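Local coordinates for DUF1460 domain-containing protein (PDB 2IM9) that is of unknown function but belongs to an N-acetylmuramoyl-L-alanine amidase-like family of the papain-like peptidase clan, so it may cleave cell-wall peptide or amide bonds, at residues C117-H120 with T121-N125; D140-N143 with Y144-R148; I222-T225 with A226-S229; S286-G289 with K290-V294. All coordinates share one frame; numbering follows the deposited sequence.

Interaction 1: residues C117-H120 with T121-N125; sequences CLKH and TRYKN
Thr121 folds its hydroxyl back onto the carbonyl of Cys117 in a side-chain-to-backbone contact one turn long, at the C-terminal end of helix 111-122, where that helix packs against helix 95-107. Thr121 OG1 donates to Cys117 O at 2.8 Å, approaching from above the carbonyl plane. The torsion makes this possible: with chi1 at -56° the hydroxyl lies beside the backbone N and opposite the carbonyl carbon, facing back down the helix. Leu118 O is gripped twice, by Arg122 N at 2.9 Å in the regular i to i+4 manner and by Thr121 N well above the carbonyl plane, a tightening toward 3-10 geometry common in the last turn of a helix. Tyr123, the first residue to leave helical angles, still bonds through its N to Lys119 O, and that same oxygen lies at the edge of the tyrosine ring, 3.4 Å from Tyr123 CD2. Alongside, Leu118 CD1 rests against Arg122 CG at 3.7 Å, the aliphatic part of the arginine crossing the leucine at a slant. Gly75 O receives Arg122 NH1 and Glu76 receives Tyr123 OH, while Cys117 is tied by a disulfide to Cys327.

Interaction 2: residues D140-N143 with Y144-R148; sequences DWNN and YNQKR
Asn145 and Trp141, one helical turn apart, meet amide over ring: Asn145 ND2 sits 3.1 Å above the indole plane, offset toward the rim, with the two planes 70° apart. The same nitrogen makes a weak hydrogen bond to Trp141 O, and with chi1 at -72° the amide lies beside its own backbone N, bent back toward the preceding turn. On another side of the helix Lys147 NZ reaches Asn143 OD1 at 2.8 Å, its chain bent at chi2 and chi4 to bring the ammonium round. In the conformer given, one of two modelled for Tyr144, the other branch of that amide, Asn143 ND2, lies over one face of the tyrosine ring, 3.7 Å from Tyr144 CE1. In this conformer Asp140 runs beside the tyrosine and points the same way, the carboxylate and ring planes nearly parallel, 8° apart.

These contacts decorate helix 137-147, whose i to i+4 bonds include Tyr144 N to Asp140 O and Lys147 N to Asn143 O. A second shell then fixes the first. Arg148 grips Asn145 OD1 side-on with NE, at 2.8 Å, and NH2, the oxygen lying in the guanidinium plane, which probably limits rotation of the amide above the indole. Trp141 NE1 is bonded to Asn100 OD1 of helix 95-107, Asp140 forms a salt bridge with Lys176, and Arg148 NH1 reaches the carbonyls of Cys327 and Gln328 near the C-terminus.

Interaction 3: residues I222-T225 with A226-S229; sequences IPFT and ALFS
Ile222 and Leu227 mesh where strand 214-223 turns into the short helix 224-227. The branch methyl Ile222 CG2 is the bump: it presses against the fork of the leucine, 3.6 Å from Leu227 CG and 3.8 Å from Leu227 CD2, and the two side chains cross at about a right angle. A smaller fit lies beside it, where the ring of Pro223 presents CG to the methyl of Ala226, with Pro223 CG 3.9 Å from Ala226 CB. Phe224 and Phe228 lie side by side and point the same way, Phe224 CD1 approaching Phe228 CE2 to 4.2 Å. The first torsion of Phe224, -67°, sets its ring beside the backbone N, and Leu227 CD1 comes up to the edge of that ring near its plane, with Phe224 CD1 4.2 Å from Leu227 CD1.

The backbone holds these shapes in place. Pro223 O accepts from Leu227 N in the carbonyl plane at 3.1 Å and from Ala226 N well above it, while Phe224 O takes Phe228 N at 2.8 Å and lies in the plane of the Phe228 ring, at its edge. Farther out, Leu300 of helix 296-303 touches both phenylalanines, Leu237 packs on Ala226 and Leu227, and Ile312 of strand 311-317 meets Leu227. Pro223 occupies the N-cap position, and the whole is a strand-to-helix junction in which a single helical turn, begun by a proline, lays apolar side chains at the end of strand 214-223, beside its partner strand 311-317.

Interaction 4: residues S286-G289 with K290-V294; sequences SQYG and KVVDV
Tyr288 and Val292 come together because the backbone reverses between strands 278-285 and 290-295: residues 286-288 have helical angles without regular helical bonds, Gly289 takes positive phi (79°), and Lys290 resumes an extended course. No hydrogen bond joins the segments 286-289 and 290-294, so apolar side-chain contact is what links them beyond the chain itself.

The tyrosine lies back along the strand that follows the turn. Its CB meets the valine first, with Tyr288 CB 3.7 Å from Val292 CG1, and the other methyl follows farther along the ring, Val292 CG2 standing 3.9 Å from Tyr288 CD2. The two side chains cross at about a right angle, so both valine methyls press on the base of the aromatic group. Farther out, Tyr288 CE2 reaches Val294 CG1 at 4.0 Å, a contact made at a slant. With chi1 at -71° the ring lies beside the backbone N of Tyr288, and from there it spans two valines two residues apart on the same side of the strand. Methyls of both approach the ring obliquely.

Around the turn, Tyr288 N is bonded to Ser285 OG, and Gln283 of the neighbouring strand touches Val292 and Val294. Val292 and Val294 are also paired through their backbones with Gln283 and Phe281. Gly289 and Lys290 both face Ser285, a G1 beta bulge with the positive-phi glycine in its first position, as is usual for that bulge, here closing the beta hairpin formed by two antiparallel strands of the sheet.

In the fold
Interactions 1 and 2 form one neighbourhood, their centres about 10 Å apart: helices 111-122 and 137-147 follow each other in the chain and touch, with Thr121 O accepting a weak hydrogen bond from Asn145 ND2 and Lys124 NZ making another to Tyr144 OH. Cys327, bound to Cys117 by the disulfide, also offers its carbonyl to Arg148, so the C-terminal segment is fastened to both. Interactions 3 and 4 both reach the same antiparallel sheet, at the end of strand 214-223 and at the turn into strand 290-295, with centres about 24 Å apart and no touch. Interaction 3 lies about 33 Å from interaction 1, centre to centre, across the chain's centre, and interaction 4 about 26 Å from interaction 2.

Interaction 1: residues C117-H120 with T121-N125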
loop_
_atom_site.group_PDB
_atom_site.type_symbol
_atom_site.label_atom_id
_atom_site.label_comp_id
_atom_site.label_asym_id
_atom_site.label_seq_id
_atom_site.Cartn_x
_atom_site.Cartn_y
_atom_site.Cartn_z
ATOM N N CYS A 117 -5.906 1.323 -14.494
ATOM C CA CYS A 117 -4.896 1.872 -13.593
ATOM C C CYS A 117 -4.689 0.948 -12.394
ATOM O O CYS A 117 -3.555 0.710 -11.957
ATOM C CB CYS A 117 -5.305 3.263 -13.101
ATOM S SG CYS A 117 -5.186 4.610 -14.318
ATOM N N LEU A 118 -5.791 0.447 -11.855
ATOM C CA LEU A 118 -5.701 -0.433 -10.689
ATOM C C LEU A 118 -4.994 -1.728 -11.057
ATOM O O LEU A 118 -4.113 -2.186 -10.325
ATOM C CB LEU A 118 -7.084 -0.727 -10.096
ATOM C CG LEU A 118 -7.013 -1.545 -8.794
ATOM C CD1 LEU A 118 -6.298 -0.773 -7.666
ATOM C CD2 LEU A 118 -8.417 -1.964 -8.351
ATOM N N LYS A 119 -5.358 -2.296 -12.199
ATOM C CA LYS A 119 -4.702 -3.533 -12.660
ATOM C C LYS A 119 -3.183 -3.314 -12.760
ATOM O O LYS A 119 -2.401 -4.133 -12.273
ATOM C CB LYS A 119 -5.297 -4.028 -13.986
ATOM C CG LYS A 119 -4.816 -5.420 -14.385
ATOM C CD LYS A 119 -5.561 -5.951 -15.631
ATOM C CE LYS A 119 -5.260 -5.155 -16.880
ATOM N NZ LYS A 119 -6.161 -5.593 -18.010
ATOM N N HIS A 120 -2.765 -2.191 -13.350
ATOM C CA HIS A 120 -1.338 -1.927 -13.505
ATOM C C HIS A 120 -0.610 -1.490 -12.240
ATOM O O HIS A 120 0.606 -1.508 -12.214
ATOM C CB HIS A 120 -1.087 -0.934 -14.648
ATOM C CG HIS A 120 -1.177 -1.569 -15.993
ATOM N ND1 HIS A 120 -2.371 -1.727 -16.660
ATOM C CD2 HIS A 120 -0.227 -2.130 -16.775
ATOM C CE1 HIS A 120 -2.148 -2.337 -17.814
ATOM N NE2 HIS A 120 -0.854 -2.586 -17.908
ATOM N N THR A 121 -1.341 -1.108 -11.196
ATOM C CA THR A 121 -0.726 -0.726 -9.929
ATOM C C THR A 121 -0.607 -1.950 -9.006
ATOM O O THR A 121 0.373 -2.067 -8.253
ATOM C CB THR A 121 -1.536 0.408 -9.220
ATOM O OG1 THR A 121 -1.666 1.530 -10.106
ATOM C CG2 THR A 121 -0.816 0.893 -7.982
ATOM N N ARG A 122 -1.597 -2.846 -9.090
ATOM C CA ARG A 122 -1.678 -4.018 -8.213
ATOM C C ARG A 122 -0.824 -5.174 -8.679
ATOM O O ARG A 122 -0.382 -5.972 -7.851
ATOM C CB ARG A 122 -3.118 -4.528 -8.097
ATOM C CG ARG A 122 -4.025 -3.663 -7.259
ATOM C CD ARG A 122 -5.359 -4.426 -7.061
ATOM N NE ARG A 122 -5.181 -5.554 -6.143
ATOM C CZ ARG A 122 -5.756 -6.745 -6.293
ATOM N NH1 ARG A 122 -6.548 -6.980 -7.348
ATOM N NH2 ARG A 122 -5.532 -7.708 -5.393
ATOM N N TYR A 123 -0.599 -5.260 -9.994
ATOM C CA TYR A 123 0.093 -6.398 -10.608
ATOM C C TYR A 123 1.264 -5.945 -11.456
ATOM O O TYR A 123 1.176 -4.956 -12.163
ATOM C CB TYR A 123 -0.850 -7.195 -11.510
ATOM C CG TYR A 123 -2.036 -7.765 -10.774
ATOM C CD1 TYR A 123 -1.956 -9.003 -10.131
ATOM C CD2 TYR A 123 -3.234 -7.067 -10.724
ATOM C CE1 TYR A 123 -3.055 -9.527 -9.436
ATOM C CE2 TYR A 123 -4.333 -7.566 -10.042
ATOM C CZ TYR A 123 -4.233 -8.786 -9.394
ATOM O OH TYR A 123 -5.335 -9.267 -8.740
ATOM N N LYS A 124 2.342 -6.708 -11.414
ATOM C CA LYS A 124 3.477 -6.485 -12.312
ATOM C C LYS A 124 3.031 -6.511 -13.783
ATOM O O LYS A 124 2.449 -7.498 -14.247
ATOM C CB LYS A 124 4.547 -7.546 -12.049
ATOM C CG LYS A 124 5.825 -7.339 -12.820
ATOM C CD LYS A 124 6.720 -8.557 -12.735
ATOM C CE LYS A 124 7.903 -8.430 -13.698
ATOM N NZ LYS A 124 8.861 -9.576 -13.516
ATOM N N ASN A 125 3.310 -5.414 -14.503
ATOM C CA ASN A 125 2.891 -5.218 -15.908
ATOM C C ASN A 125 1.402 -5.383 -16.193
ATOM O O ASN A 125 0.998 -5.638 -17.349
ATOM C CB ASN A 125 3.708 -6.099 -16.863
ATOM C CG ASN A 125 5.202 -5.905 -16.694
ATOM O OD1 ASN A 125 5.690 -4.771 -16.644
ATOM N ND2 ASN A 125 5.934 -7.017 -16.576
#

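Interaction 2: residues D140-N143 with Y144-R148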
loop_
_atom_site.group_PDB
_atom_site.type_symbol
_atom_site.label_atom_id
_atom_site.label_comp_id
_atom_site.label_asym_id
_atom_site.label_seq_id
_atom_site.Cartn_x
_atom_site.Cartn_y
_atom_site.Cartn_z
ATOM N N ASP A 140 8.340 -5.350 -4.627
ATOM C CA ASP A 140 7.330 -5.399 -5.686
ATOM C C ASP A 140 6.718 -4.018 -5.933
ATOM O O ASP A 140 6.916 -3.418 -6.985
ATOM C CB ASP A 140 6.202 -6.373 -5.345
ATOM C CG ASP A 140 6.656 -7.814 -5.259
ATOM O OD1 ASP A 140 7.560 -8.234 -6.016
ATOM O OD2 ASP A 140 6.057 -8.537 -4.446
ATOM N N TRP A 141 5.956 -3.519 -4.964
ATOM C CA TRP A 141 5.092 -2.362 -5.209
ATOM C C TRP A 141 5.888 -1.089 -5.430
ATOM O O TRP A 141 5.713 -0.415 -6.469
ATOM C CB TRP A 141 4.103 -2.174 -4.048
ATOM C CG TRP A 141 2.962 -1.222 -4.334
ATOM C CD1 TRP A 141 1.820 -1.497 -5.045
ATOM C CD2 TRP A 141 2.819 0.125 -3.856
ATOM N NE1 TRP A 141 0.999 -0.392 -5.075
ATOM C CE2 TRP A 141 1.588 0.621 -4.360
ATOM C CE3 TRP A 141 3.622 0.965 -3.084
ATOM C CZ2 TRP A 141 1.133 1.917 -4.091
ATOM C CZ3 TRP A 141 3.175 2.262 -2.813
ATOM C CH2 TRP A 141 1.931 2.723 -3.312
ATOM N N ASN A 142 6.738 -0.730 -4.464
ATOM C CA ASN A 142 7.591 0.450 -4.651
ATOM C C ASN A 142 8.417 0.308 -5.938
ATOM O O ASN A 142 8.457 1.222 -6.767
ATOM C CB ASN A 142 8.559 0.623 -3.481
ATOM C CG ASN A 142 7.899 1.153 -2.226
ATOM O OD1 ASN A 142 6.713 1.495 -2.208
ATOM N ND2 ASN A 142 8.686 1.255 -1.164
ATOM N N ASN A 143 9.080 -0.832 -6.097
ATOM C CA ASN A 143 9.989 -1.026 -7.232
ATOM C C ASN A 143 9.290 -0.841 -8.581
ATOM O O ASN A 143 9.710 -0.016 -9.411
ATOM C CB ASN A 143 10.639 -2.409 -7.130
ATOM C CG ASN A 143 11.505 -2.729 -8.322
ATOM O OD1 ASN A 143 12.516 -2.080 -8.553
ATOM N ND2 ASN A 143 11.090 -3.725 -9.103
ATOM N N TYR A 144 8.206 -1.581 -8.774
ATOM C CA TYR A 144 7.493 -1.559 -10.050
ATOM C C TYR A 144 6.785 -0.242 -10.313
ATOM O O TYR A 144 6.776 0.240 -11.458
ATOM C CB TYR A 144 6.546 -2.758 -10.194
ATOM C CG TYR A 144 7.290 -4.059 -10.388
ATOM C CD1 TYR A 144 8.218 -4.202 -11.423
ATOM C CD2 TYR A 144 7.081 -5.139 -9.537
ATOM C CE1 TYR A 144 8.924 -5.385 -11.599
ATOM C CE2 TYR A 144 7.784 -6.329 -9.703
ATOM C CZ TYR A 144 8.704 -6.443 -10.738
ATOM O OH TYR A 144 9.396 -7.609 -10.924
ATOM N N ASN A 145 6.211 0.362 -9.273
ATOM C CA ASN A 145 5.490 1.615 -9.480
ATOM C C ASN A 145 6.423 2.818 -9.643
ATOM O O ASN A 145 6.048 3.811 -10.263
ATOM C CB ASN A 145 4.379 1.805 -8.430
ATOM C CG ASN A 145 3.204 0.868 -8.668
ATOM O OD1 ASN A 145 2.614 0.859 -9.751
ATOM N ND2 ASN A 145 2.862 0.058 -7.660
ATOM N N GLN A 146 7.643 2.707 -9.125
ATOM C CA GLN A 146 8.673 3.708 -9.392
ATOM C C GLN A 146 9.175 3.543 -10.818
ATOM O O GLN A 146 9.270 4.531 -11.568
ATOM C CB GLN A 146 9.831 3.600 -8.400
ATOM C CG GLN A 146 9.528 4.188 -7.026
ATOM C CD GLN A 146 10.475 3.682 -5.934
ATOM O OE1 GLN A 146 10.229 3.878 -4.727
ATOM N NE2 GLN A 146 11.543 3.008 -6.345
ATOM N N LYS A 147 9.457 2.297 -11.199
ATOM C CA LYS A 147 10.001 2.002 -12.538
ATOM C C LYS A 147 9.086 2.499 -13.651
ATOM O O LYS A 147 9.563 3.027 -14.667
ATOM C CB LYS A 147 10.356 0.509 -12.693
ATOM C CG LYS A 147 11.577 0.082 -11.857
ATOM C CD LYS A 147 12.862 -0.090 -12.672
ATOM C CE LYS A 147 14.084 -0.341 -11.765
ATOM N NZ LYS A 147 13.964 -1.558 -10.881
ATOM N N ARG A 148 7.777 2.404 -13.443
ATOM C CA ARG A 148 6.837 2.808 -14.478
ATOM C C ARG A 148 6.406 4.274 -14.369
ATOM O O ARG A 148 5.570 4.754 -15.141
ATOM C CB ARG A 148 5.655 1.863 -14.522
ATOM C CG ARG A 148 4.681 2.047 -13.420
ATOM C CD ARG A 148 3.714 0.909 -13.461
ATOM N NE ARG A 148 2.656 1.133 -12.496
ATOM C CZ ARG A 148 1.490 1.699 -12.781
ATOM N NH1 ARG A 148 1.220 2.085 -14.017
ATOM N NH2 ARG A 148 0.591 1.862 -11.818
#

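Interaction 3: residues I222-T225 with A226-S229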
loop_
_atom_site.group_PDB
_atom_site.type_symbol
_atom_site.label_atom_id
_atom_site.label_comp_id
_atom_site.label_asym_id
_atom_site.label_seq_id
_atom_site.Cartn_x
_atom_site.Cartn_y
_atom_site.Cartn_z
ATOM N N ILE A 222 13.429 7.915 7.172
ATOM C CA ILE A 222 13.799 8.951 8.129
ATOM C C ILE A 222 13.601 8.324 9.495
ATOM O O ILE A 222 12.491 7.907 9.836
ATOM C CB ILE A 222 12.893 10.171 8.018
ATOM C CG1 ILE A 222 12.959 10.773 6.610
ATOM C CG2 ILE A 222 13.324 11.265 9.014
ATOM C CD1 ILE A 222 11.901 11.825 6.399
ATOM N N PRO A 223 14.679 8.242 10.284
ATOM C CA PRO A 223 14.637 7.579 11.583
ATOM C C PRO A 223 13.948 8.405 12.672
ATOM O O PRO A 223 13.982 9.644 12.628
ATOM C CB PRO A 223 16.120 7.443 11.932
ATOM C CG PRO A 223 16.747 8.574 11.290
ATOM C CD PRO A 223 16.031 8.754 9.985
ATOM N N PHE A 224 13.370 7.719 13.658
ATOM C CA PHE A 224 12.739 8.391 14.793
ATOM C C PHE A 224 13.759 9.176 15.610
ATOM O O PHE A 224 13.405 10.168 16.256
ATOM C CB PHE A 224 11.987 7.411 15.701
ATOM C CG PHE A 224 10.771 6.788 15.068
ATOM C CD1 PHE A 224 10.018 7.474 14.121
ATOM C CD2 PHE A 224 10.369 5.501 15.444
ATOM C CE1 PHE A 224 8.893 6.893 13.546
ATOM C CE2 PHE A 224 9.244 4.920 14.898
ATOM C CZ PHE A 224 8.501 5.612 13.926
ATOM N N THR A 225 15.015 8.743 15.573
ATOM C CA THR A 225 16.082 9.478 16.262
ATOM C C THR A 225 16.228 10.901 15.701
ATOM O O THR A 225 16.721 11.807 16.398
ATOM C CB THR A 225 17.430 8.747 16.173
ATOM O OG1 THR A 225 17.763 8.529 14.792
ATOM C CG2 THR A 225 17.352 7.419 16.912
ATOM N N ALA A 226 15.805 11.095 14.451
ATOM C CA ALA A 226 15.809 12.414 13.817
ATOM C C ALA A 226 14.475 13.126 14.020
ATOM O O ALA A 226 14.431 14.288 14.398
ATOM C CB ALA A 226 16.131 12.290 12.327
ATOM N N LEU A 227 13.381 12.414 13.773
ATOM C CA LEU A 227 12.050 13.008 13.823
ATOM C C LEU A 227 11.660 13.409 15.235
ATOM O O LEU A 227 10.819 14.288 15.422
ATOM C CB LEU A 227 11.011 12.034 13.271
ATOM C CG LEU A 227 11.023 11.817 11.761
ATOM C CD1 LEU A 227 10.071 10.673 11.438
ATOM C CD2 LEU A 227 10.585 13.070 11.016
ATOM N N PHE A 228 12.275 12.748 16.218
ATOM C CA PHE A 228 12.037 13.063 17.622
ATOM C C PHE A 228 13.337 13.341 18.356
ATOM O O PHE A 228 13.475 12.987 19.527
ATOM C CB PHE A 228 11.239 11.944 18.294
ATOM C CG PHE A 228 9.874 11.792 17.725
ATOM C CD1 PHE A 228 8.821 12.584 18.179
ATOM C CD2 PHE A 228 9.656 10.903 16.679
ATOM C CE1 PHE A 228 7.561 12.469 17.628
ATOM C CE2 PHE A 228 8.378 10.776 16.103
ATOM C CZ PHE A 228 7.333 11.565 16.580
ATOM N N SER A 229 14.292 13.964 17.668
ATOM C CA SER A 229 15.536 14.395 18.326
ATOM C C SER A 229 15.200 15.249 19.551
ATOM O O SER A 229 14.249 16.044 19.521
ATOM C CB SER A 229 16.424 15.185 17.361
ATOM O OG SER A 229 15.743 16.338 16.885
#

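Interaction 4: residues S286-G289 with K290-V294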
loop_
_atom_site.group_PDB
_atom_site.type_symbol
_atom_site.label_atom_id
_atom_site.label_comp_id
_atom_site.label_asym_id
_atom_site.label_seq_id
_atom_site.Cartn_x
_atom_site.Cartn_y
_atom_site.Cartn_z
ATOM N N SER A 286 -6.378 -1.323 11.219
ATOM C CA SER A 286 -6.870 -2.522 11.900
ATOM C C SER A 286 -7.197 -2.234 13.365
ATOM O O SER A 286 -8.079 -2.866 13.947
ATOM C CB SER A 286 -5.849 -3.648 11.812
ATOM O OG SER A 286 -4.710 -3.354 12.601
ATOM N N GLN A 287 -6.490 -1.269 13.946
ATOM C CA GLN A 287 -6.700 -0.877 15.340
ATOM C C GLN A 287 -8.036 -0.142 15.516
ATOM O O GLN A 287 -8.795 -0.433 16.451
ATOM C CB GLN A 287 -5.535 -0.014 15.816
ATOM C CG GLN A 287 -5.635 0.438 17.270
ATOM C CD GLN A 287 -4.669 1.567 17.602
ATOM O OE1 GLN A 287 -3.600 1.702 16.985
ATOM N NE2 GLN A 287 -5.042 2.389 18.582
ATOM N N TYR A 288 -8.326 0.792 14.610
ATOM C CA TYR A 288 -9.592 1.535 14.637
ATOM C C TYR A 288 -10.738 0.818 13.921
ATOM O O TYR A 288 -11.903 1.148 14.125
ATOM C CB TYR A 288 -9.400 2.949 14.078
ATOM C CG TYR A 288 -8.600 3.841 15.003
ATOM C CD1 TYR A 288 -9.231 4.549 16.027
ATOM C CD2 TYR A 288 -7.216 3.956 14.876
ATOM C CE1 TYR A 288 -8.505 5.364 16.895
ATOM C CE2 TYR A 288 -6.476 4.777 15.742
ATOM C CZ TYR A 288 -7.133 5.469 16.748
ATOM O OH TYR A 288 -6.422 6.278 17.615
ATOM N N GLY A 289 -10.405 -0.160 13.086
ATOM C CA GLY A 289 -11.413 -0.967 12.401
ATOM C C GLY A 289 -12.017 -0.265 11.198
ATOM O O GLY A 289 -13.065 -0.671 10.690
ATOM N N LYS A 290 -11.357 0.795 10.742
ATOM C CA LYS A 290 -11.874 1.600 9.638
ATOM C C LYS A 290 -10.801 2.544 9.095
ATOM O O LYS A 290 -9.724 2.682 9.692
ATOM C CB LYS A 290 -13.089 2.418 10.104
ATOM C CG LYS A 290 -12.779 3.470 11.151
ATOM C CD LYS A 290 -14.055 3.974 11.824
ATOM C CE LYS A 290 -13.814 5.312 12.530
ATOM N NZ LYS A 290 -15.040 5.779 13.272
ATOM N N VAL A 291 -11.106 3.194 7.973
ATOM C CA VAL A 291 -10.253 4.261 7.434
ATOM C C VAL A 291 -10.394 5.481 8.334
ATOM O O VAL A 291 -11.500 5.985 8.529
ATOM C CB VAL A 291 -10.639 4.616 5.985
ATOM C CG1 VAL A 291 -9.827 5.826 5.482
ATOM C CG2 VAL A 291 -10.421 3.403 5.060
ATOM N N VAL A 292 -9.267 5.936 8.880
ATOM C CA VAL A 292 -9.259 7.082 9.799
ATOM C C VAL A 292 -8.169 8.093 9.470
ATOM O O VAL A 292 -7.219 7.766 8.770
ATOM C CB VAL A 292 -9.053 6.625 11.277
ATOM C CG1 VAL A 292 -10.206 5.751 11.739
ATOM C CG2 VAL A 292 -7.684 5.929 11.490
ATOM N N ASP A 293 -8.332 9.313 9.995
ATOM C CA ASP A 293 -7.277 10.324 10.073
ATOM C C ASP A 293 -6.736 10.355 11.493
ATOM O O ASP A 293 -7.515 10.489 12.440
ATOM C CB ASP A 293 -7.865 11.717 9.796
ATOM C CG ASP A 293 -7.991 12.019 8.328
ATOM O OD1 ASP A 293 -7.465 11.226 7.529
ATOM O OD2 ASP A 293 -8.609 13.047 7.973
ATOM N N VAL A 294 -5.421 10.223 11.649
ATOM C CA VAL A 294 -4.787 10.402 12.966
ATOM C C VAL A 294 -3.607 11.371 12.823
ATOM O O VAL A 294 -2.943 11.389 11.790
ATOM C CB VAL A 294 -4.289 9.066 13.599
ATOM C CG1 VAL A 294 -5.436 8.073 13.826
ATOM C CG2 VAL A 294 -3.172 8.453 12.760
#